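Local coordinates for protein octenoyl-coa reductase/carboxylase (Streptomyces sp., PDB 4A0S) that reduces and carboxylates 2-octenoyl-CoA with NADPH as cofactor, supplying an unusual extender unit for cinnabaramide polyketide biosynthesis, at residues L225-S230 with E312-V317; A14-A19 with V120-G125; K44-S49 with W80-E85; V69-I74 with A410-A415. All coordinates share one frame; numbering follows the deposited sequence.

Overall arrangement
Contacts 1 and 4 are buried throughout, contact 2 is mostly buried, with E17 exposed at its margin, and contact 3 is only partly buried. Contacts 1 and 3 both touch NADP although their nearest atoms lie about 7 Å apart; contact 1 does so from loops at strand ends of the Rossmann sheet, contact 3 from W80 on helix 76-82. Contacts 2 and 4 reach the same mixed sheet through the neighbouring strands 117-124 and 64-73, and meet where V120 packs on M70. Chemistry follows place: backbone pairing dominates contact 4, an arginine gripping carbonyls dominates contact 2, contact 3 adds a salt bridge and a water, and contact 1 centres on a histidine-to-carbonyl bond.

Contact 1 of 4, residues L225-S230 with E312-V317; sequences LIWGAS and EHTGRV. With NAP (NADP nicotinamide-adenine-dinucleotide phosphate), chain F.
H313 and T314 press against W227 and G228, and this is the tight part of the contact. CG of H313 lies between the backbone N and the carbonyl carbon (chi1 54°), and NE2 donates to W227 O at 2.7 Å, with a bent N-H...O angle of 139°. The donor stands above the carbonyl plane, and the carbonyl oxygen is tilted from the imidazole plane. Next to it, T314 OG1, hydrogen-bonded with T318 OG1, lies 3.3 Å from W227 CB, the two side chains crossing at about a right angle. G228 leaves little room: a CB there would run into H313 CE1 and O4B of NADP. The packing is looser at E312, whose OE2 sits over one face of the indole, 3.6 Å from W227 NE1, with ring and carboxylate planes 41° apart; OE2 is hydrogen-bonded with S322 OG and T318 OG1. R316, partly exposed, makes no contact with 225-230 and forms a salt bridge with D283. The cofactor lines another flank, where its C5D is 3.5 Å from H313 ND1 and its N3A 3.7 Å from T314 CG2. An alanine in place of H313 would probably leave W227 O without this donor and open a gap beside C5D. Because NE2 is the donor, it must carry a hydrogen, whereas ND1 faces ribose carbon; the histidine thus ties two strand-end loops of the Rossmann fold together next to the bound NADP.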
# COMPACT_ATOMS: atom_id res chain seq x y z
N LEU A 225 -19.19 9.18 1.10
CA LEU A 225 -20.60 9.10 0.85
C LEU A 225 -21.07 7.77 1.37
O LEU A 225 -20.54 6.72 0.99
CB LEU A 225 -20.88 9.20 -0.63
CG LEU A 225 -22.36 9.23 -1.02
CD1 LEU A 225 -22.98 10.55 -0.59
CD2 LEU A 225 -22.48 9.04 -2.51
N ILE A 226 -22.04 7.79 2.25
CA ILE A 226 -22.47 6.58 2.89
C ILE A 226 -23.90 6.30 2.48
O ILE A 226 -24.81 7.02 2.87
CB ILE A 226 -22.37 6.69 4.42
CG1 ILE A 226 -20.93 7.04 4.82
CG2 ILE A 226 -22.83 5.37 5.08
CD1 ILE A 226 -20.79 7.59 6.19
N TRP A 227 -24.07 5.27 1.67
CA TRP A 227 -25.40 4.78 1.34
C TRP A 227 -26.06 4.09 2.51
O TRP A 227 -25.38 3.61 3.43
CB TRP A 227 -25.31 3.81 0.18
CG TRP A 227 -24.94 4.45 -1.08
CD1 TRP A 227 -23.73 4.39 -1.71
CD2 TRP A 227 -25.78 5.28 -1.89
NE1 TRP A 227 -23.76 5.12 -2.86
CE2 TRP A 227 -25.01 5.67 -3.01
CE3 TRP A 227 -27.11 5.71 -1.79
CZ2 TRP A 227 -25.53 6.49 -4.02
CZ3 TRP A 227 -27.63 6.52 -2.79
CH2 TRP A 227 -26.84 6.90 -3.90
N GLY A 228 -27.39 4.00 2.47
CA GLY A 228 -28.15 3.31 3.51
C GLY A 228 -27.58 3.65 4.87
O GLY A 228 -27.35 2.75 5.70
N ALA A 229 -27.36 4.94 5.10
CA ALA A 229 -26.48 5.40 6.17
C ALA A 229 -27.03 5.19 7.58
O ALA A 229 -26.27 5.14 8.53
CB ALA A 229 -26.09 6.85 5.96
N SER A 230 -28.35 5.10 7.72
CA SER A 230 -28.95 5.00 9.05
C SER A 230 -29.01 3.57 9.57
O SER A 230 -29.32 3.34 10.75
CB SER A 230 -30.36 5.60 9.05
OG SER A 230 -31.22 4.79 8.27
N GLU A 312 -20.63 1.52 -0.16
CA GLU A 312 -21.70 0.79 -0.79
C GLU A 312 -22.14 -0.45 -0.04
O GLU A 312 -21.38 -1.06 0.69
CB GLU A 312 -21.27 0.38 -2.19
CG GLU A 312 -21.78 1.29 -3.24
CD GLU A 312 -23.24 1.04 -3.53
OE1 GLU A 312 -23.78 0.03 -3.07
OE2 GLU A 312 -23.84 1.85 -4.25
N HIS A 313 -23.40 -0.82 -0.25
CA HIS A 313 -23.95 -2.07 0.24
C HIS A 313 -25.40 -2.15 -0.18
O HIS A 313 -26.01 -3.20 -0.14
CB HIS A 313 -23.85 -2.14 1.75
CG HIS A 313 -24.46 -0.97 2.44
ND1 HIS A 313 -25.79 -0.94 2.84
CD2 HIS A 313 -23.93 0.22 2.82
CE1 HIS A 313 -26.04 0.21 3.43
NE2 HIS A 313 -24.93 0.93 3.43
N THR A 314 -25.94 -1.00 -0.60
CA THR A 314 -27.32 -0.90 -1.03
C THR A 314 -27.52 -1.61 -2.34
O THR A 314 -28.61 -2.08 -2.61
CB THR A 314 -27.76 0.56 -1.17
OG1 THR A 314 -26.63 1.37 -1.53
CG2 THR A 314 -28.32 1.04 0.15
N GLY A 315 -26.47 -1.67 -3.16
CA GLY A 315 -26.42 -2.60 -4.29
C GLY A 315 -26.69 -2.01 -5.65
O GLY A 315 -26.35 -0.86 -5.91
N ARG A 316 -27.32 -2.82 -6.50
CA ARG A 316 -27.59 -2.53 -7.91
C ARG A 316 -28.19 -1.14 -8.14
O ARG A 316 -27.81 -0.42 -9.07
CB ARG A 316 -28.51 -3.65 -8.46
CG ARG A 316 -29.40 -3.30 -9.61
CD ARG A 316 -29.97 -4.54 -10.28
NE ARG A 316 -30.53 -4.16 -11.58
CZ ARG A 316 -29.84 -4.07 -12.71
NH1 ARG A 316 -28.54 -4.36 -12.75
NH2 ARG A 316 -30.45 -3.70 -13.83
N VAL A 317 -29.11 -0.75 -7.28
CA VAL A 317 -29.85 0.49 -7.44
C VAL A 317 -28.93 1.70 -7.36
O VAL A 317 -29.08 2.65 -8.12
CB VAL A 317 -30.98 0.58 -6.40
CG1 VAL A 317 -31.52 1.99 -6.30
CG2 VAL A 317 -32.10 -0.37 -6.78
PA NAP F . -29.65 -2.48 7.59
O1A NAP F . -29.35 -2.20 9.11
O2A NAP F . -31.04 -2.92 7.25
O5B NAP F . -29.35 -1.17 6.85
C5B NAP F . -29.41 -1.20 5.44
C4B NAP F . -29.72 0.22 4.98
O4B NAP F . -29.72 0.17 3.55
C3B NAP F . -31.11 0.71 5.43
O3B NAP F . -30.87 1.76 6.35
C2B NAP F . -31.70 1.35 4.19
O2B NAP F . -31.33 2.73 4.06
C1B NAP F . -31.07 0.62 3.06
N9A NAP F . -31.87 -0.60 2.80
C8A NAP F . -32.58 -1.36 3.65
N7A NAP F . -33.13 -2.40 3.01
C5A NAP F . -32.76 -2.27 1.74
C6A NAP F . -33.05 -3.02 0.62
N6A NAP F . -33.80 -4.11 0.73
N1A NAP F . -32.53 -2.63 -0.53
C2A NAP F . -31.74 -1.56 -0.62
N3A NAP F . -31.47 -0.80 0.42
C4A NAP F . -31.97 -1.15 1.61
O3 NAP F . -28.62 -3.57 7.01
PN NAP F . -27.03 -3.48 7.21
O1N NAP F . -26.81 -4.35 8.50
O2N NAP F . -26.48 -2.08 7.19
O5D NAP F . -26.61 -4.34 5.93
C5D NAP F . -26.80 -3.69 4.68
C4D NAP F . -26.31 -4.67 3.65
O4D NAP F . -24.90 -4.95 3.99
C3D NAP F . -27.02 -6.03 3.72
O3D NAP F . -27.15 -6.39 2.33
C2D NAP F . -26.04 -6.93 4.44
O2D NAP F . -26.20 -8.31 4.04
C1D NAP F . -24.76 -6.40 3.84
N1N NAP F . -23.73 -6.61 4.82
C2N NAP F . -22.56 -7.20 4.39
C3N NAP F . -21.59 -7.38 5.34
C7N NAP F . -20.35 -8.03 4.87
O7N NAP F . -20.15 -8.29 3.68
N7N NAP F . -19.54 -8.33 5.85
C4N NAP F . -21.76 -6.99 6.67
C5N NAP F . -22.92 -6.38 7.12
C6N NAP F . -23.91 -6.18 6.17
P2B NAP F . -32.23 3.58 3.04
O1X NAP F . -31.77 5.05 3.59
O2X NAP F . -31.72 3.37 1.52
O3X NAP F . -33.62 3.12 3.38

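Contact 2 of 4, residues A14-A19 with V120-G125; sequences AEIEAA and VVVRTG
R123 reaches from its strand to the last turn of helix 13-18 and lays its guanidinium among the carbonyls of I16, E17 and A19. The chain bends at chi2 (-73°), which swings CD round before the group runs on toward the helix. NH2 donates to A19 O at 2.6 Å, with that oxygen lying in the guanidinium plane. NH1 donates to I16 O at 3.0 Å, the oxygen somewhat tilted from the plane, and also to V122 O of its own strand at 2.8 Å, which ties the group back to the backbone. E17 O sits over one face instead, and its 2.9 Å from NH2 has too poor an angle for a hydrogen bond. Three bonds from two nitrogens hold the group's rotation, and its positive charge would probably be favoured by carbonyls at the C-terminal end of a helix. Beside this polar grip, I16 and V122 cross at about a right angle. I16 CG2, anti to the backbone N, touches V122 CG1 at 3.8 Å, while I16 CD1 reaches V120 CG1 at 4.3 Å. The short axes pass 8.0 Å apart at -56°, so the helix runs askew over the strand. L3 and V7 of helix 2-8 also pack against V122, extending the apolar patch. V122 and R123 both face L66 of strand 64-73, a classic beta bulge; the contact therefore joins helix 13-18 of the N-terminal segment to a bulged strand of the GroES-like domain.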
# COMPACT_ATOMS: atom_id res chain seq x y z
N ALA A 14 -14.51 -21.19 38.14
CA ALA A 14 -14.67 -22.56 38.64
C ALA A 14 -16.13 -23.01 38.70
O ALA A 14 -16.45 -24.13 38.30
CB ALA A 14 -14.00 -22.71 40.00
N GLU A 15 -16.99 -22.14 39.22
CA GLU A 15 -18.43 -22.39 39.32
C GLU A 15 -19.07 -22.59 37.95
O GLU A 15 -19.97 -23.44 37.78
CB GLU A 15 -19.12 -21.23 40.01
CG GLU A 15 -18.95 -21.22 41.52
CD GLU A 15 -19.70 -20.08 42.18
OE1 GLU A 15 -19.19 -18.93 42.17
OE2 GLU A 15 -20.82 -20.33 42.68
N ILE A 16 -18.63 -21.79 36.99
CA ILE A 16 -19.11 -21.91 35.63
C ILE A 16 -18.68 -23.24 35.00
O ILE A 16 -19.49 -23.93 34.38
CB ILE A 16 -18.72 -20.69 34.77
CG1 ILE A 16 -19.49 -19.46 35.27
CG2 ILE A 16 -19.02 -20.94 33.29
CD1 ILE A 16 -19.09 -18.14 34.62
N GLU A 17 -17.41 -23.61 35.20
CA GLU A 17 -16.91 -24.91 34.70
C GLU A 17 -17.57 -26.09 35.39
O GLU A 17 -17.75 -27.15 34.77
CB GLU A 17 -15.41 -25.06 34.91
CG GLU A 17 -14.55 -23.96 34.37
CD GLU A 17 -13.08 -24.35 34.38
OE1 GLU A 17 -12.71 -25.31 33.66
OE2 GLU A 17 -12.31 -23.72 35.12
N ALA A 18 -17.92 -25.92 36.67
CA ALA A 18 -18.55 -26.98 37.46
C ALA A 18 -20.00 -27.20 37.05
O ALA A 18 -20.53 -28.31 37.21
CB ALA A 18 -18.47 -26.68 38.94
N ALA A 19 -20.63 -26.15 36.53
CA ALA A 19 -22.02 -26.23 36.09
C ALA A 19 -22.08 -26.98 34.75
O ALA A 19 -21.43 -26.56 33.79
CB ALA A 19 -22.62 -24.85 35.95
N VAL A 120 -20.71 -14.66 27.72
CA VAL A 120 -19.80 -15.17 28.70
C VAL A 120 -19.26 -16.51 28.24
O VAL A 120 -20.02 -17.39 27.84
CB VAL A 120 -20.50 -15.33 30.05
CG1 VAL A 120 -19.53 -15.81 31.07
CG2 VAL A 120 -21.14 -14.01 30.48
N VAL A 121 -17.94 -16.65 28.31
CA VAL A 121 -17.31 -17.91 28.01
C VAL A 121 -17.76 -18.91 29.05
O VAL A 121 -17.75 -18.62 30.25
CB VAL A 121 -15.78 -17.77 28.03
CG1 VAL A 121 -15.13 -19.11 27.80
CG2 VAL A 121 -15.34 -16.75 26.99
N VAL A 122 -18.21 -20.08 28.61
CA VAL A 122 -18.57 -21.12 29.57
C VAL A 122 -17.69 -22.37 29.41
O VAL A 122 -17.45 -23.09 30.38
CB VAL A 122 -20.08 -21.43 29.55
CG1 VAL A 122 -20.86 -20.23 30.06
CG2 VAL A 122 -20.55 -21.79 28.15
N ARG A 123 -17.20 -22.61 28.20
CA ARG A 123 -16.27 -23.72 27.97
C ARG A 123 -15.31 -23.33 26.88
O ARG A 123 -15.65 -22.58 25.98
CB ARG A 123 -17.01 -24.99 27.54
CG ARG A 123 -17.91 -25.61 28.62
CD ARG A 123 -17.09 -26.28 29.71
NE ARG A 123 -17.95 -27.03 30.63
CZ ARG A 123 -18.70 -26.49 31.59
NH1 ARG A 123 -18.75 -25.17 31.80
NH2 ARG A 123 -19.43 -27.29 32.35
N THR A 124 -14.10 -23.87 26.95
CA THR A 124 -13.13 -23.68 25.89
C THR A 124 -12.58 -25.04 25.52
O THR A 124 -12.39 -25.91 26.39
CB THR A 124 -11.94 -22.81 26.35
OG1 THR A 124 -11.20 -23.51 27.36
CG2 THR A 124 -12.42 -21.48 26.91
N GLY A 125 -12.32 -25.22 24.23
CA GLY A 125 -11.68 -26.42 23.74
C GLY A 125 -10.25 -26.49 24.27
O GLY A 125 -9.69 -25.47 24.70

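Contact 3 of 4, residues K44-S49 with W80-E85; sequences KDVRKS and WSAMFE. With NAP (NADP nicotinamide-adenine-dinucleotide phosphate), chain F.
A82, M83, F84 and E85 meet K44, V46 and S49 in turn, while W80, two residues before A82, serves the cofactor. Its NE1 donates to O2D of NADP at 2.8 Å, with the oxygen near the ring plane, and octanoyl-CoA touches the same residue. A82 CB is wedged 3.5 Å from V46 CB, closer than usual van der Waals contact, and lies 3.4 Å from S49 OG. M83 lays CG 3.5 Å from K44 O and 4.1 Å from V46 CG1. Its carbonyl accepts from a water that in turn accepts from K44 NZ. F84 has positive phi (55°), closing a Schellman motif, and its CE2 packs 3.8 Å from S49 CB. E85 ends the walk: its OE2 takes K44 NZ at 2.7 Å on the anti lone pair, in a salt bridge where the two extended side chains cross at about a right angle. A methionine in place of K44 would be likely to leave the E85 carboxylate without its charged mate and the bridging water without this donor. On the other segment D45 OD1 accepts from R47 N, a capping bond. The Schellman-ended helix thus carries W80 into the NADP and octanoyl-CoA pockets, and the short, weakly bonded helix 46-49, with D45 as N-cap, packs against its C-terminal end.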
# COMPACT_ATOMS: atom_id res chain seq x y z
N LYS A 44 -41.07 -12.47 1.66
CA LYS A 44 -40.67 -13.70 2.35
C LYS A 44 -40.50 -13.45 3.84
O LYS A 44 -39.38 -13.34 4.36
CB LYS A 44 -39.39 -14.25 1.73
CG LYS A 44 -39.51 -14.41 0.22
CD LYS A 44 -38.24 -14.92 -0.41
CE LYS A 44 -38.45 -15.13 -1.90
NZ LYS A 44 -37.31 -15.91 -2.46
N ASP A 45 -41.64 -13.36 4.50
CA ASP A 45 -41.73 -13.00 5.91
C ASP A 45 -40.85 -13.91 6.75
O ASP A 45 -41.19 -15.09 6.98
CB ASP A 45 -43.20 -13.10 6.36
CG ASP A 45 -43.43 -12.56 7.76
OD1 ASP A 45 -42.44 -12.35 8.49
OD2 ASP A 45 -44.61 -12.37 8.14
N VAL A 46 -39.73 -13.36 7.23
CA VAL A 46 -38.77 -14.16 8.02
C VAL A 46 -39.46 -14.83 9.19
O VAL A 46 -38.96 -15.83 9.71
CB VAL A 46 -37.62 -13.33 8.60
CG1 VAL A 46 -36.83 -12.70 7.50
CG2 VAL A 46 -38.15 -12.31 9.65
N ARG A 47 -40.59 -14.29 9.63
CA ARG A 47 -41.25 -14.84 10.80
C ARG A 47 -41.91 -16.16 10.46
O ARG A 47 -42.29 -16.91 11.35
CB ARG A 47 -42.27 -13.86 11.36
CG ARG A 47 -41.65 -12.56 11.83
CD ARG A 47 -42.73 -11.53 12.11
NE ARG A 47 -43.49 -11.25 10.91
CZ ARG A 47 -44.50 -10.38 10.84
NH1 ARG A 47 -44.86 -9.69 11.91
NH2 ARG A 47 -45.12 -10.19 9.69
N LYS A 48 -42.06 -16.44 9.17
CA LYS A 48 -42.66 -17.71 8.74
C LYS A 48 -41.64 -18.85 8.75
O LYS A 48 -42.01 -20.03 8.86
CB LYS A 48 -43.32 -17.56 7.37
CG LYS A 48 -44.45 -16.57 7.37
CD LYS A 48 -45.22 -16.59 6.07
CE LYS A 48 -46.45 -15.70 6.14
NZ LYS A 48 -47.33 -16.04 7.31
N SER A 49 -40.36 -18.50 8.69
CA SER A 49 -39.29 -19.48 8.65
C SER A 49 -38.60 -19.61 9.99
O SER A 49 -38.26 -20.73 10.40
CB SER A 49 -38.28 -19.09 7.60
OG SER A 49 -37.78 -17.80 7.91
N TRP A 80 -31.47 -12.44 5.38
CA TRP A 80 -31.21 -13.23 4.18
C TRP A 80 -31.40 -14.71 4.48
O TRP A 80 -32.06 -15.41 3.72
CB TRP A 80 -29.79 -13.03 3.64
CG TRP A 80 -29.45 -11.66 3.16
CD1 TRP A 80 -28.36 -10.92 3.52
CD2 TRP A 80 -30.21 -10.86 2.26
NE1 TRP A 80 -28.38 -9.71 2.88
CE2 TRP A 80 -29.51 -9.64 2.11
CE3 TRP A 80 -31.41 -11.04 1.57
CZ2 TRP A 80 -29.96 -8.60 1.28
CZ3 TRP A 80 -31.87 -10.02 0.75
CH2 TRP A 80 -31.15 -8.81 0.60
N SER A 81 -30.82 -15.18 5.60
CA SER A 81 -30.96 -16.57 6.06
C SER A 81 -32.40 -17.01 6.14
O SER A 81 -32.78 -18.05 5.61
CB SER A 81 -30.42 -16.74 7.48
OG SER A 81 -29.04 -16.56 7.52
N ALA A 82 -33.19 -16.24 6.88
CA ALA A 82 -34.58 -16.58 7.14
C ALA A 82 -35.44 -16.50 5.88
O ALA A 82 -36.54 -17.04 5.83
CB ALA A 82 -35.14 -15.70 8.22
N MET A 83 -34.94 -15.79 4.87
CA MET A 83 -35.57 -15.75 3.56
C MET A 83 -35.06 -16.84 2.62
O MET A 83 -35.55 -16.97 1.49
CB MET A 83 -35.31 -14.40 2.90
CG MET A 83 -36.03 -13.24 3.53
SD MET A 83 -35.49 -11.67 2.84
CE MET A 83 -35.86 -11.84 1.12
N PHE A 84 -34.05 -17.59 3.07
CA PHE A 84 -33.31 -18.55 2.23
C PHE A 84 -32.71 -17.91 0.96
O PHE A 84 -32.51 -18.57 -0.07
CB PHE A 84 -34.16 -19.80 1.93
CG PHE A 84 -34.78 -20.42 3.17
CD1 PHE A 84 -34.03 -21.21 4.03
CD2 PHE A 84 -36.13 -20.19 3.47
CE1 PHE A 84 -34.61 -21.78 5.18
CE2 PHE A 84 -36.71 -20.74 4.62
CZ PHE A 84 -35.95 -21.54 5.47
N GLU A 85 -32.39 -16.63 1.08
CA GLU A 85 -31.79 -15.86 -0.01
C GLU A 85 -30.32 -15.45 0.25
O GLU A 85 -29.92 -15.28 1.40
CB GLU A 85 -32.62 -14.62 -0.29
CG GLU A 85 -33.94 -14.94 -0.92
CD GLU A 85 -34.60 -13.71 -1.48
OE1 GLU A 85 -34.05 -12.60 -1.28
OE2 GLU A 85 -35.66 -13.84 -2.12
PA NAP F . -29.65 -2.48 7.59
O1A NAP F . -29.35 -2.20 9.11
O2A NAP F . -31.04 -2.92 7.25
O5B NAP F . -29.35 -1.17 6.85
C5B NAP F . -29.41 -1.20 5.44
C4B NAP F . -29.72 0.22 4.98
O4B NAP F . -29.72 0.17 3.55
C3B NAP F . -31.11 0.71 5.43
O3B NAP F . -30.87 1.76 6.35
C2B NAP F . -31.70 1.35 4.19
O2B NAP F . -31.33 2.73 4.06
C1B NAP F . -31.07 0.62 3.06
N9A NAP F . -31.87 -0.60 2.80
C8A NAP F . -32.58 -1.36 3.65
N7A NAP F . -33.13 -2.40 3.01
C5A NAP F . -32.76 -2.27 1.74
C6A NAP F . -33.05 -3.02 0.62
N6A NAP F . -33.80 -4.11 0.73
N1A NAP F . -32.53 -2.63 -0.53
C2A NAP F . -31.74 -1.56 -0.62
N3A NAP F . -31.47 -0.80 0.42
C4A NAP F . -31.97 -1.15 1.61
O3 NAP F . -28.62 -3.57 7.01
PN NAP F . -27.03 -3.48 7.21
O1N NAP F . -26.81 -4.35 8.50
O2N NAP F . -26.48 -2.08 7.19
O5D NAP F . -26.61 -4.34 5.93
C5D NAP F . -26.80 -3.69 4.68
C4D NAP F . -26.31 -4.67 3.65
O4D NAP F . -24.90 -4.95 3.99
C3D NAP F . -27.02 -6.03 3.72
O3D NAP F . -27.15 -6.39 2.33
C2D NAP F . -26.04 -6.93 4.44
O2D NAP F . -26.20 -8.31 4.04
C1D NAP F . -24.76 -6.40 3.84
N1N NAP F . -23.73 -6.61 4.82
C2N NAP F . -22.56 -7.20 4.39
C3N NAP F . -21.59 -7.38 5.34
C7N NAP F . -20.35 -8.03 4.87
O7N NAP F . -20.15 -8.29 3.68
N7N NAP F . -19.54 -8.33 5.85
C4N NAP F . -21.76 -6.99 6.67
C5N NAP F . -22.92 -6.38 7.12
C6N NAP F . -23.91 -6.18 6.17
P2B NAP F . -32.23 3.58 3.04
O1X NAP F . -31.77 5.05 3.59
O2X NAP F . -31.72 3.37 1.52
O3X NAP F . -33.62 3.12 3.38
O HOH W 1 -36.30 -18.15 -0.79

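Contact 4 of 4, residues V69-I74 with A410-A415; sequences VMASSI and AVLCMA
The antiparallel pairing of strand 64-73 with strand 408-412 brings V69-I74 beside A410-A415 in the mixed sheet of the GroES-like domain, the short axes running 150° apart. S72 and V411 form the hydrogen-bonded pair: S72 N donates to V411 O at 2.6 Å, and V411 N returns to S72 O at 2.8 Å. A71 with L412 and S73 with A410 are the flanking non-hydrogen-bonded pairs. Beyond L412 the bonding changes, because M70 O accepts twice. A415 N reaches it at 3.0 Å, in the carbonyl plane and on a lone pair, whereas C413 N comes at 2.8 Å from 45° above that plane. M414 N closes the set on V69 O at 2.8 Å, so three successive amides turn onto two neighbouring carbonyls. The side chains pack beside this ladder. C413 SG lies 3.8 Å from V69 CG1 and also meets S72 CB. M70, bent at chi2 (-62°) and again at chi3, brings CE to A415 CB at 3.6 Å. At the other end I74 CD1 rests on V411 CG2 at 3.8 Å, the two side chains meeting at a slant. The serine hydroxyls look outside the pair: S72 OG bonds D116 O, and S73 OG bonds D116 and K408. Helix 193-197 covers the face bearing A71, A410 and L412. M70 and A71 both face S118 of strand 117-124, a classic beta bulge. This is the medium-chain dehydrogenase topology, in which the chain leaves for the Rossmann domain and returns to complete the sheet of the GroES-like domain.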
# COMPACT_ATOMS: atom_id res chain seq x y z
N VAL A 69 -24.56 -16.88 25.44
CA VAL A 69 -24.81 -15.65 24.72
C VAL A 69 -25.78 -14.76 25.50
O VAL A 69 -26.92 -15.13 25.75
CB VAL A 69 -25.38 -15.92 23.33
CG1 VAL A 69 -25.64 -14.62 22.60
CG2 VAL A 69 -24.43 -16.81 22.53
N MET A 70 -25.32 -13.57 25.84
CA MET A 70 -26.13 -12.66 26.62
C MET A 70 -27.06 -11.86 25.74
O MET A 70 -28.23 -11.69 26.05
CB MET A 70 -25.23 -11.76 27.46
CG MET A 70 -24.57 -12.54 28.59
SD MET A 70 -25.78 -13.22 29.75
CE MET A 70 -26.26 -11.72 30.58
N ALA A 71 -26.52 -11.41 24.61
CA ALA A 71 -27.25 -10.63 23.65
C ALA A 71 -26.61 -10.85 22.29
O ALA A 71 -25.42 -11.19 22.20
CB ALA A 71 -27.22 -9.16 24.03
N SER A 72 -27.40 -10.65 21.25
CA SER A 72 -26.95 -10.78 19.90
C SER A 72 -27.60 -9.63 19.16
O SER A 72 -28.03 -8.65 19.79
CB SER A 72 -27.39 -12.14 19.36
OG SER A 72 -26.88 -12.39 18.07
N SER A 73 -27.65 -9.69 17.84
CA SER A 73 -28.32 -8.64 17.10
C SER A 73 -28.90 -9.25 15.85
O SER A 73 -28.48 -10.33 15.41
CB SER A 73 -27.32 -7.55 16.73
OG SER A 73 -26.54 -7.96 15.61
N ILE A 74 -29.86 -8.55 15.26
CA ILE A 74 -30.27 -8.91 13.91
C ILE A 74 -29.28 -8.27 12.96
O ILE A 74 -28.97 -7.07 13.07
CB ILE A 74 -31.70 -8.45 13.59
CG1 ILE A 74 -32.66 -8.95 14.66
CG2 ILE A 74 -32.11 -8.95 12.20
CD1 ILE A 74 -32.71 -10.46 14.76
N ALA A 410 -30.83 -5.02 18.76
CA ALA A 410 -30.22 -6.00 19.61
C ALA A 410 -31.26 -7.05 19.94
O ALA A 410 -32.47 -6.78 19.93
CB ALA A 410 -29.72 -5.34 20.87
N VAL A 411 -30.77 -8.24 20.24
CA VAL A 411 -31.62 -9.28 20.76
C VAL A 411 -30.97 -9.77 22.04
O VAL A 411 -29.82 -10.21 22.04
CB VAL A 411 -31.81 -10.45 19.74
CG1 VAL A 411 -32.61 -11.59 20.33
CG2 VAL A 411 -32.50 -9.95 18.47
N LEU A 412 -31.70 -9.67 23.14
CA LEU A 412 -31.27 -10.30 24.37
C LEU A 412 -31.43 -11.79 24.14
O LEU A 412 -32.41 -12.23 23.53
CB LEU A 412 -32.11 -9.85 25.56
CG LEU A 412 -32.12 -8.36 25.87
CD1 LEU A 412 -33.21 -8.02 26.92
CD2 LEU A 412 -30.73 -7.85 26.26
N CYS A 413 -30.47 -12.56 24.60
CA CYS A 413 -30.56 -13.98 24.46
C CYS A 413 -30.72 -14.54 25.84
O CYS A 413 -31.84 -14.67 26.34
CB CYS A 413 -29.34 -14.52 23.74
SG CYS A 413 -29.29 -13.86 22.07
N MET A 414 -29.60 -14.83 26.49
CA MET A 414 -29.66 -15.26 27.86
C MET A 414 -29.89 -14.10 28.82
O MET A 414 -30.45 -14.30 29.88
CB MET A 414 -28.41 -16.04 28.23
CG MET A 414 -28.58 -16.93 29.44
SD MET A 414 -27.02 -17.74 29.75
CE MET A 414 -27.18 -19.14 28.64
N ALA A 415 -29.46 -12.88 28.46
CA ALA A 415 -29.66 -11.73 29.35
C ALA A 415 -31.16 -11.56 29.62
O ALA A 415 -31.93 -11.40 28.68
CB ALA A 415 -29.08 -10.47 28.75